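Local coordinates for Methylcobalamin\: coenzyme M methyltransferase (PDB 4AY7), which transfers the methyl group of a methylated corrinoid to coenzyme M in methanogenesis, as a zinc-dependent methyltransferase with a TIM-barrel fold, at residues Ile139-Glu142 with Lys143-Pro146; Gly49-Trp52 with Pro53-His56. All coordinates share one frame; numbering follows the deposited sequence.

Contact 1: residues Ile139-Glu142 with Lys143-Pro146; sequences IIRE and KVGP
The C-terminal end of helix 130-144 is closed where Arg141 reaches forward to Gly145. The last helical turn runs through the bond from Val144 N to Ile140 O, 2.9 Å and almost straight at 173°. One residue on, Gly145 N still bonds Arg141 O at 2.9 Å, but Gly145 itself has left the helix with phi 79°, and a CB there would collide with the CD of Pro146. The carbonyl of Gly145 is thereby turned to the side chain of Arg141, whose NH1 donates a hydrogen bond to Gly145 O, 2.8 Å away and near the guanidinium plane. The bend at chi2 (62°) lays CD of Arg141 3.5 Å from Gly145 O, and a second bend at chi3 turns the guanidinium toward that carbonyl. In the barrel this turn leads from the helix into strand 150-155, and the same guanidinium bonds Val148 O through NH1 and forms a salt bridge to Asp205 through NH2. A methionine in place of Arg141 would probably leave the carbonyls of Gly145 and Val148 without this donor and the Asp205 carboxylate without its countercharge. On the flank facing helix 59-71, CG2 of Ile140 meets CG2 of Val144 at 4.2 Å, and both side chains touch Leu67.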
loop_
_atom_site.group_PDB
_atom_site.type_symbol
_atom_site.label_atom_id
_atom_site.label_comp_id
_atom_site.label_asym_id
_atom_site.label_seq_id
_atom_site.Cartn_x
_atom_site.Cartn_y
_atom_site.Cartn_z
ATOM N N ILE A 139 -0.529 19.236 -3.256
ATOM C CA ILE A 139 -0.991 20.019 -2.091
ATOM C C ILE A 139 -0.243 19.599 -0.814
ATOM O O ILE A 139 0.157 20.445 -0.016
ATOM C CB ILE A 139 -2.451 19.824 -1.841
ATOM C CG1 ILE A 139 -3.262 20.397 -3.026
ATOM C CG2 ILE A 139 -2.910 20.526 -0.549
ATOM C CD1 ILE A 139 -4.749 20.104 -2.873
ATOM N N ILE A 140 -0.120 18.287 -0.599
ATOM C CA ILE A 140 0.673 17.737 0.555
ATOM C C ILE A 140 2.140 18.230 0.536
ATOM O O ILE A 140 2.587 18.852 1.481
ATOM C CB ILE A 140 0.633 16.202 0.585
ATOM C CG1 ILE A 140 -0.803 15.778 0.904
ATOM C CG2 ILE A 140 1.713 15.619 1.545
ATOM C CD1 ILE A 140 -1.072 14.294 0.618
ATOM N N ARG A 141 2.813 18.071 -0.602
ATOM C CA ARG A 141 4.166 18.569 -0.766
ATOM C C ARG A 141 4.300 20.037 -0.432
ATOM O O ARG A 141 5.218 20.445 0.269
ATOM C CB ARG A 141 4.708 18.336 -2.172
ATOM C CG ARG A 141 6.126 18.867 -2.343
ATOM C CD ARG A 141 7.169 18.176 -1.431
ATOM N NE ARG A 141 7.319 16.757 -1.748
ATOM C CZ ARG A 141 7.636 15.784 -0.860
ATOM N NH1 ARG A 141 7.779 16.053 0.443
ATOM N NH2 ARG A 141 7.791 14.516 -1.265
ATOM N N GLU A 142 3.387 20.855 -0.906
ATOM C CA GLU A 142 3.512 22.259 -0.659
ATOM C C GLU A 142 3.387 22.546 0.820
ATOM O O GLU A 142 4.018 23.460 1.299
ATOM C CB GLU A 142 2.449 23.062 -1.452
ATOM C CG GLU A 142 2.593 24.558 -1.249
ATOM C CD GLU A 142 1.828 25.386 -2.280
ATOM O OE1 GLU A 142 0.871 24.863 -2.962
ATOM O OE2 GLU A 142 2.181 26.589 -2.384
ATOM N N LYS A 143 2.551 21.805 1.525
ATOM C CA LYS A 143 2.332 22.082 2.950
ATOM C C LYS A 143 3.457 21.552 3.836
ATOM O O LYS A 143 3.863 22.218 4.785
ATOM C CB LYS A 143 1.058 21.469 3.481
ATOM C CG LYS A 143 0.522 22.314 4.624
ATOM C CD LYS A 143 0.244 21.525 5.881
ATOM C CE LYS A 143 -0.265 22.467 6.991
ATOM N NZ LYS A 143 -1.352 21.743 7.730
ATOM N N VAL A 144 3.884 20.331 3.604
ATOM C CA VAL A 144 4.919 19.743 4.466
ATOM C C VAL A 144 6.366 20.032 4.049
ATOM O O VAL A 144 7.302 19.861 4.860
ATOM C CB VAL A 144 4.758 18.228 4.569
ATOM C CG1 VAL A 144 3.390 17.908 5.097
ATOM C CG2 VAL A 144 5.085 17.519 3.228
ATOM N N GLY A 145 6.579 20.453 2.800
ATOM C CA GLY A 145 7.924 20.752 2.372
ATOM C C GLY A 145 8.733 19.501 2.012
ATOM O O GLY A 145 8.181 18.353 1.930
ATOM N N PRO A 146 10.022 19.710 1.731
ATOM C CA PRO A 146 10.799 18.689 1.092
ATOM C C PRO A 146 11.257 17.587 2.041
ATOM O O PRO A 146 11.639 16.530 1.553
ATOM C CB PRO A 146 12.013 19.461 0.529
ATOM C CG PRO A 146 12.157 20.641 1.434
ATOM C CD PRO A 146 10.776 20.970 1.919
#

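Contact 2: residues Gly49-Trp52 with Pro53-His56; sequences GAPW and PEAH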
loop_
_atom_site.group_PDB
_atom_site.type_symbol
_atom_site.label_atom_id
_atom_site.label_comp_id
_atom_site.label_asym_id
_atom_site.label_seq_id
_atom_site.Cartn_x
_atom_site.Cartn_y
_atom_site.Cartn_z
ATOM N N GLY A 49 -13.024 17.541 9.407
ATOM C CA GLY A 49 -14.125 17.668 8.418
ATOM C C GLY A 49 -13.783 17.183 7.010
ATOM O O GLY A 49 -14.164 17.806 5.969
ATOM N N ALA A 50 -13.136 16.041 6.944
ATOM C CA ALA A 50 -12.797 15.423 5.628
ATOM C C ALA A 50 -13.285 13.986 5.649
ATOM O O ALA A 50 -12.448 13.049 5.637
ATOM C CB ALA A 50 -11.301 15.462 5.389
ATOM N N PRO A 51 -14.617 13.792 5.694
ATOM C CA PRO A 51 -15.122 12.413 5.692
ATOM C C PRO A 51 -14.955 11.702 4.330
ATOM O O PRO A 51 -14.954 12.344 3.297
ATOM C CB PRO A 51 -16.589 12.590 5.988
ATOM C CG PRO A 51 -16.928 13.888 5.325
ATOM C CD PRO A 51 -15.727 14.760 5.635
ATOM N N TRP A 52 -14.909 10.383 4.377
ATOM C CA TRP A 52 -15.258 9.568 3.216
ATOM C C TRP A 52 -16.749 9.687 3.065
ATOM O O TRP A 52 -17.495 9.805 4.061
ATOM C CB TRP A 52 -14.956 8.099 3.467
ATOM C CG TRP A 52 -13.497 7.715 3.701
ATOM C CD1 TRP A 52 -12.352 8.526 3.594
ATOM C CD2 TRP A 52 -13.006 6.394 4.059
ATOM N NE1 TRP A 52 -11.221 7.797 3.843
ATOM C CE2 TRP A 52 -11.542 6.509 4.163
ATOM C CE3 TRP A 52 -13.608 5.173 4.347
ATOM C CZ2 TRP A 52 -10.766 5.474 4.529
ATOM C CZ3 TRP A 52 -12.786 4.115 4.738
ATOM C CH2 TRP A 52 -11.387 4.243 4.759
ATOM N N PRO A 53 -17.243 9.613 1.822
ATOM C CA PRO A 53 -16.539 9.433 0.565
ATOM C C PRO A 53 -15.951 10.675 -0.062
ATOM O O PRO A 53 -15.156 10.549 -0.989
ATOM C CB PRO A 53 -17.629 8.891 -0.369
ATOM C CG PRO A 53 -18.873 9.390 0.185
ATOM C CD PRO A 53 -18.687 9.369 1.677
ATOM N N GLU A 54 -16.312 11.854 0.413
ATOM C CA GLU A 54 -15.830 13.078 -0.176
ATOM C C GLU A 54 -14.365 13.236 -0.197
ATOM O O GLU A 54 -13.843 13.861 -1.141
ATOM C CB GLU A 54 -16.399 14.309 0.547
ATOM C CG GLU A 54 -17.912 14.457 0.364
ATOM C CD GLU A 54 -18.676 13.973 1.616
ATOM O OE1 GLU A 54 -18.367 12.831 2.149
ATOM O OE2 GLU A 54 -19.553 14.757 2.090
ATOM N N ALA A 55 -13.680 12.728 0.837
ATOM C CA ALA A 55 -12.207 12.671 0.865
ATOM C C ALA A 55 -11.615 11.785 -0.268
ATOM O O ALA A 55 -10.391 11.800 -0.430
ATOM C CB ALA A 55 -11.643 12.207 2.211
ATOM N N HIS A 56 -12.433 10.973 -0.938
ATOM C CA HIS A 56 -11.954 10.216 -2.098
ATOM C C HIS A 56 -12.018 11.018 -3.369
ATOM O O HIS A 56 -11.333 10.724 -4.337
ATOM C CB HIS A 56 -12.729 8.940 -2.282
ATOM C CG HIS A 56 -12.863 8.045 -1.058
ATOM N ND1 HIS A 56 -11.811 7.571 -0.316
ATOM C CD2 HIS A 56 -13.994 7.404 -0.581
ATOM C CE1 HIS A 56 -12.257 6.698 0.585
ATOM N NE2 HIS A 56 -13.629 6.639 0.459
#
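The imidazole of His56 comes over one face of the Trp52 indole, at the first turn of the short helix 54-57. The two rings are neither parallel nor perpendicular: their planes make 35°, and the centroid of the five-membered indole ring lies 4.1 Å from that of the imidazole. His56 comes in with its CE1-NE2 side, NE2 being 3.4 Å from Trp52 CG and CE1 3.5 Å from Trp52 CD1, so the pyrrole part of the indole takes most of the contact. In Trp52, CG stands anti to the carbonyl carbon (chi1 -63°), which carries the indole back over the turn to meet the imidazole. Ala55 approaches the same indole differently, its CB lying at the edge, in the ring plane, 4.0 Å from CD1 of Trp52.

The backbone sets this arrangement up. The peptide bond between Trp52 and Pro53 is cis, bending the chain sharply just before the helix, and Ala55 N closes the turn with a 2.8 Å hydrogen bond to Pro51 O. On the outer side Glu54 folds back at chi2, placing OE1 3.6 Å from CG of the Pro51 ring, a van der Waals approach only.

Beyond the turn, the indole touches Gln38 and Gln103, both of which bind coenzyme M, absent from this model, and meets the ring of Tyr82; Leu65 of helix 59-71 packs against Trp52 and Ala55. The chemistry is thus mostly aromatic and apolar: backbone hydrogen bonds, Ala55 N to Pro51 O and His56 N to Pro53 O, hold the turn, while the buried Ala50 O has no hydrogen-bonding partner. With His56 over its face and Ala55 at its edge, the indole probably has little freedom to tilt, which is consistent with a second-shell part in positioning the two glutamines.

Both contacts are local turns at helix ends, one at the exit of helix 130-144 (contact 1) and the other at the entry to helix 54-57 (contact 2), their centres about 20 Å apart and their nearest atoms about 10 Å. Contact 1 is mainly a surface contact, away from the annotated sites, with a charged side chain bonded to the carbonyl of the turn and an apolar flank on its inner side. Contact 2 is more buried and relies on rings and small apolar groups, in keeping with its place beside the coenzyme M site. They do not touch, yet both lean on helix 59-71, contact 1 through Leu67 and contact 2 through Leu61 and Leu65.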